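Local coordinates for protein UDP-L-Rhamnose Synthase (Acanthamoeba polyphaga mimivirus, PDB 7JID) that makes UDP-L-rhamnose in a giant virus, probably by NADPH-dependent reduction of a UDP-linked 4-keto sugar on a Rossmann-type fold, at residues 96-101 against 154-159; 117-122 against 187-192. All blocks are in the same frame, centred on the assembly; numbering follows the deposited sequence.

Contact 1: residues 96-101 against 154-159; sequences ICQKYN and DNDVLN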
# COMPACT_ATOMS: atom_id res chain seq x y z
N ILE A 96 0.73 -16.05 2.59
CA ILE A 96 0.10 -17.35 2.99
C ILE A 96 0.52 -18.44 2.02
O ILE A 96 0.90 -19.55 2.49
CB ILE A 96 -1.42 -17.19 3.11
CG1 ILE A 96 -1.81 -16.24 4.25
CG2 ILE A 96 -2.07 -18.55 3.31
CD1 ILE A 96 -3.27 -15.82 4.18
N CYS A 97 0.55 -18.19 0.71
CA CYS A 97 1.05 -19.23 -0.24
C CYS A 97 2.49 -19.60 0.10
O CYS A 97 2.78 -20.81 0.12
CB CYS A 97 0.87 -18.81 -1.69
SG CYS A 97 -0.87 -18.80 -2.11
N GLN A 98 3.34 -18.62 0.42
CA GLN A 98 4.75 -18.84 0.77
C GLN A 98 4.82 -19.74 2.00
O GLN A 98 5.61 -20.71 2.00
CB GLN A 98 5.44 -17.52 1.01
CG GLN A 98 6.90 -17.69 1.37
CD GLN A 98 7.57 -16.37 1.63
OE1 GLN A 98 7.24 -15.64 2.57
NE2 GLN A 98 8.59 -16.11 0.84
N LYS A 99 4.03 -19.43 3.02
CA LYS A 99 4.08 -20.21 4.27
C LYS A 99 3.77 -21.68 3.97
O LYS A 99 4.49 -22.53 4.54
CB LYS A 99 3.10 -19.65 5.29
CG LYS A 99 2.81 -20.55 6.50
CD LYS A 99 1.92 -19.86 7.53
CE LYS A 99 1.59 -20.73 8.73
NZ LYS A 99 0.73 -20.00 9.70
N TYR A 100 2.74 -21.95 3.16
CA TYR A 100 2.29 -23.32 2.79
C TYR A 100 3.15 -23.91 1.65
O TYR A 100 2.86 -25.05 1.22
CB TYR A 100 0.77 -23.32 2.55
CG TYR A 100 -0.01 -23.22 3.83
CD1 TYR A 100 -0.40 -24.35 4.52
CD2 TYR A 100 -0.29 -21.99 4.40
CE1 TYR A 100 -1.07 -24.27 5.73
CE2 TYR A 100 -0.95 -21.89 5.62
CZ TYR A 100 -1.34 -23.04 6.28
OH TYR A 100 -1.99 -22.94 7.48
N ASN A 101 4.15 -23.18 1.14
CA ASN A 101 5.02 -23.68 0.03
C ASN A 101 4.15 -24.03 -1.17
O ASN A 101 4.39 -25.08 -1.82
CB ASN A 101 5.84 -24.91 0.45
CG ASN A 101 6.90 -24.59 1.49
OD1 ASN A 101 6.88 -25.12 2.60
ND2 ASN A 101 7.84 -23.72 1.13
N ASP A 154 10.38 -13.47 -4.78
CA ASP A 154 10.89 -13.83 -6.13
C ASP A 154 10.98 -15.36 -6.30
O ASP A 154 10.92 -15.81 -7.45
CB ASP A 154 12.23 -13.16 -6.37
CG ASP A 154 12.63 -13.17 -7.83
OD1 ASP A 154 11.94 -12.54 -8.62
OD2 ASP A 154 13.66 -13.79 -8.16
N ASN A 155 11.14 -16.14 -5.23
CA ASN A 155 11.28 -17.62 -5.36
C ASN A 155 9.96 -18.34 -5.12
O ASN A 155 9.93 -19.56 -5.27
CB ASN A 155 12.36 -18.17 -4.44
CG ASN A 155 13.71 -17.51 -4.63
OD1 ASN A 155 14.14 -17.28 -5.76
ND2 ASN A 155 14.36 -17.18 -3.53
N ASP A 156 8.88 -17.61 -4.81
CA ASP A 156 7.61 -18.18 -4.34
C ASP A 156 6.44 -17.71 -5.19
O ASP A 156 5.40 -18.39 -5.21
CB ASP A 156 7.37 -17.75 -2.89
CG ASP A 156 8.32 -18.49 -1.98
OD1 ASP A 156 8.13 -19.73 -1.89
OD2 ASP A 156 9.31 -17.84 -1.50
N VAL A 157 6.58 -16.55 -5.84
CA VAL A 157 5.42 -15.96 -6.57
C VAL A 157 5.82 -15.64 -8.01
O VAL A 157 6.90 -15.05 -8.22
CB VAL A 157 4.91 -14.70 -5.88
CG1 VAL A 157 3.84 -13.99 -6.70
CG2 VAL A 157 4.42 -15.01 -4.47
N LEU A 158 4.94 -15.97 -8.93
CA LEU A 158 5.05 -15.57 -10.33
C LEU A 158 4.27 -14.26 -10.50
O LEU A 158 3.04 -14.32 -10.41
CB LEU A 158 4.51 -16.67 -11.25
CG LEU A 158 4.62 -16.44 -12.75
CD1 LEU A 158 6.08 -16.27 -13.16
CD2 LEU A 158 3.92 -17.56 -13.49
N ASN A 159 4.96 -13.16 -10.78
CA ASN A 159 4.38 -11.81 -10.95
C ASN A 159 4.36 -11.48 -12.44
O ASN A 159 5.39 -11.11 -12.99
CB ASN A 159 5.12 -10.84 -10.05
CG ASN A 159 4.82 -9.40 -10.38
OD1 ASN A 159 3.65 -9.07 -10.60
ND2 ASN A 159 5.83 -8.57 -10.33
O HOH W 1 7.89 -21.28 0.62
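Gln98, in the last turn of helix 79-99, faces Asp156 just ahead of strand 157-162, their CA atoms 5.9 Å apart, at the end of the parallel Rossmann sheet where the strands begin. The helix closes in a Schellman motif: Asn101 takes a positive phi, its N bonding back to Gln98 O. One direct bond joins the segments. The Gln98 chain is extended, with CG anti to the backbone N (chi1 -180°), and carries the amide across to Asp156, where NE2 donates to OD2 at 3.0 Å, almost straight at 175°. OD2 lies in the plane of the Gln98 amide, but NE2 comes to it from above the carboxylate plane, the two flat groups being turned 87° apart, with CG of Gln98 packed 3.7 Å from CG of Asp156. Beneath this polar pair, Cys97 and Val157 both rest on Leu104 of the neighbouring strand 103-109. On the helix side, Lys99 NZ forms a salt bridge and Tyr100 OH a hydrogen bond with Glu44 OE2 of helix 40-50. The second carboxylate oxygen is tied to the helix end by a water that donates to Asp156 OD1 at 3.0 Å and to Gln98 O at 2.7 Å.

Contact 2: residues 117-122 against 187-192; sequences NNFSAD and SIPNSM. With EDO (1,2-ethanediol), chain F.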
# COMPACT_ATOMS: atom_id res chain seq x y z
N ASN A 117 8.88 4.12 -25.75
CA ASN A 117 7.87 3.74 -26.77
C ASN A 117 7.93 4.73 -27.93
O ASN A 117 6.90 4.99 -28.52
CB ASN A 117 6.45 3.63 -26.20
CG ASN A 117 5.96 4.93 -25.59
OD1 ASN A 117 6.76 5.72 -25.10
ND2 ASN A 117 4.67 5.22 -25.71
N ASN A 118 9.10 5.29 -28.21
CA ASN A 118 9.27 6.34 -29.25
C ASN A 118 10.08 5.75 -30.42
O ASN A 118 10.40 6.54 -31.33
CB ASN A 118 9.92 7.60 -28.67
CG ASN A 118 9.16 8.15 -27.49
OD1 ASN A 118 7.99 8.51 -27.65
ND2 ASN A 118 9.81 8.26 -26.34
N PHE A 119 10.46 4.47 -30.35
CA PHE A 119 11.27 3.74 -31.37
C PHE A 119 12.69 4.33 -31.41
O PHE A 119 13.40 4.10 -32.37
CB PHE A 119 10.58 3.72 -32.74
CG PHE A 119 9.11 3.40 -32.72
CD1 PHE A 119 8.66 2.12 -32.47
CD2 PHE A 119 8.20 4.40 -33.00
CE1 PHE A 119 7.29 1.87 -32.42
CE2 PHE A 119 6.84 4.14 -32.98
CZ PHE A 119 6.40 2.87 -32.70
N SER A 120 13.07 5.07 -30.37
CA SER A 120 14.48 5.52 -30.15
C SER A 120 15.40 4.31 -30.24
O SER A 120 15.14 3.23 -29.63
CB SER A 120 14.59 6.26 -28.83
OG SER A 120 13.84 7.46 -28.90
N ALA A 121 16.48 4.38 -31.02
CA ALA A 121 17.33 3.21 -31.29
C ALA A 121 18.08 2.73 -30.04
O ALA A 121 18.59 1.62 -30.05
CB ALA A 121 18.31 3.56 -32.39
N ASP A 122 18.15 3.52 -28.96
CA ASP A 122 18.96 3.15 -27.77
C ASP A 122 18.07 2.69 -26.60
O ASP A 122 18.59 2.50 -25.49
CB ASP A 122 19.78 4.36 -27.32
CG ASP A 122 18.98 5.57 -26.91
OD1 ASP A 122 17.77 5.74 -27.30
OD2 ASP A 122 19.60 6.42 -26.25
N SER A 187 -3.92 8.05 -29.76
CA SER A 187 -3.11 6.95 -30.37
C SER A 187 -1.65 7.05 -29.91
O SER A 187 -0.92 7.98 -30.28
CB SER A 187 -3.22 6.89 -31.88
OG SER A 187 -2.56 5.77 -32.44
N ILE A 188 -1.17 6.03 -29.22
CA ILE A 188 0.23 6.00 -28.72
C ILE A 188 0.72 4.55 -28.81
O ILE A 188 0.02 3.65 -28.36
CB ILE A 188 0.34 6.54 -27.28
CG1 ILE A 188 -0.11 8.01 -27.14
CG2 ILE A 188 1.77 6.36 -26.76
CD1 ILE A 188 -0.17 8.52 -25.70
N PRO A 189 1.93 4.29 -29.36
CA PRO A 189 2.48 2.93 -29.40
C PRO A 189 2.63 2.38 -27.97
O PRO A 189 3.18 3.04 -27.10
CB PRO A 189 3.82 3.07 -30.12
CG PRO A 189 3.64 4.33 -30.95
CD PRO A 189 2.81 5.23 -30.07
N ASN A 190 2.28 1.11 -27.79
CA ASN A 190 2.25 0.51 -26.45
C ASN A 190 2.46 -1.00 -26.51
O ASN A 190 2.11 -1.63 -27.55
CB ASN A 190 0.87 0.72 -25.84
CG ASN A 190 0.80 1.96 -24.99
OD1 ASN A 190 1.28 1.97 -23.86
ND2 ASN A 190 0.15 3.01 -25.54
N SER A 191 3.02 -1.54 -25.44
CA SER A 191 3.07 -2.98 -25.17
C SER A 191 1.69 -3.42 -24.70
O SER A 191 1.17 -2.83 -23.72
CB SER A 191 4.11 -3.33 -24.20
OG SER A 191 5.42 -3.17 -24.73
N MET A 192 1.17 -4.48 -25.30
CA MET A 192 -0.17 -5.00 -24.98
C MET A 192 -0.13 -6.53 -24.92
O MET A 192 0.77 -7.10 -25.45
CB MET A 192 -1.25 -4.56 -25.98
CG MET A 192 -1.10 -3.13 -26.43
SD MET A 192 -2.60 -2.57 -27.26
CE MET A 192 -2.16 -0.85 -27.64
C1 EDO F . 6.12 8.00 -23.51
O1 EDO F . 6.88 8.39 -24.66
C2 EDO F . 4.65 8.23 -23.61
O2 EDO F . 4.02 7.94 -24.81
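Asn117 opens the contact, with its CB directed toward the 187-192 loop, where two irregular loops meet: one follows strand 103-109 of the Rossmann sheet, and the other lies between strand 184-185 and helix 195-207, near the UDP-rhamnose pocket. Its CG sits between the backbone N and the carbonyl carbon (chi1 59°), which turns the amide over the second loop. From there ND2 donates to Pro189 O at 3.0 Å, with the acceptor in the amide plane and a C=O...N angle of 162°, so the bond runs nearly head-on into the carbonyl. The same nitrogen also donates to O2 of a bound 1,2-ethanediol, probably from the crystallisation liquor, at 2.9 Å; in the crystal both N-H groups of the amide are thus used, Pro189 O being the protein acceptor. CG2 of Ile188 packs against this nitrogen, 3.3 Å from ND2. Next along the chain, Asn118 turns its CB away from the other loop and makes a weak bond from ND2 to O1 of the diol. Phe119 then adopts a positive phi (67°), and its side chain crosses that of Pro189 at about a right angle, CZ lying 3.6 Å from the proline CG. The second loop is itself braced: Asn190, pointing its CB away from the 117-122 loop, accepts from Arg163 and Asn260 through OD1 and donates to Asn259 through ND2. Ile188 lies about 6 Å from the bound UDP-rhamnose, measured from its side chain, so the contact borders the sugar-nucleotide pocket. Within the loop, Asn190 ND2 also donates to Ile188 O at 2.9 Å, from above the carbonyl plane.

Contacts 1 and 2 share no helix or strand, and their centres lie 33 Å apart, although their segments alternate along the chain. Contact 1 is a surface contact at the end of the nucleotide-binding sheet where the strands begin, joining a helix end to the start of a strand; contact 2 is partly buried and joins two loops close to the sugar-nucleotide pocket. In each, a side-chain amide donates across the gap, but the acceptors differ: a carboxylate oxygen, reinforced by water, in 96-101 with 154-159, and a main-chain carbonyl in 117-122 with 187-192. Apolar packing of an aromatic ring on proline accompanies the second bond, whereas the first has no such ring contact.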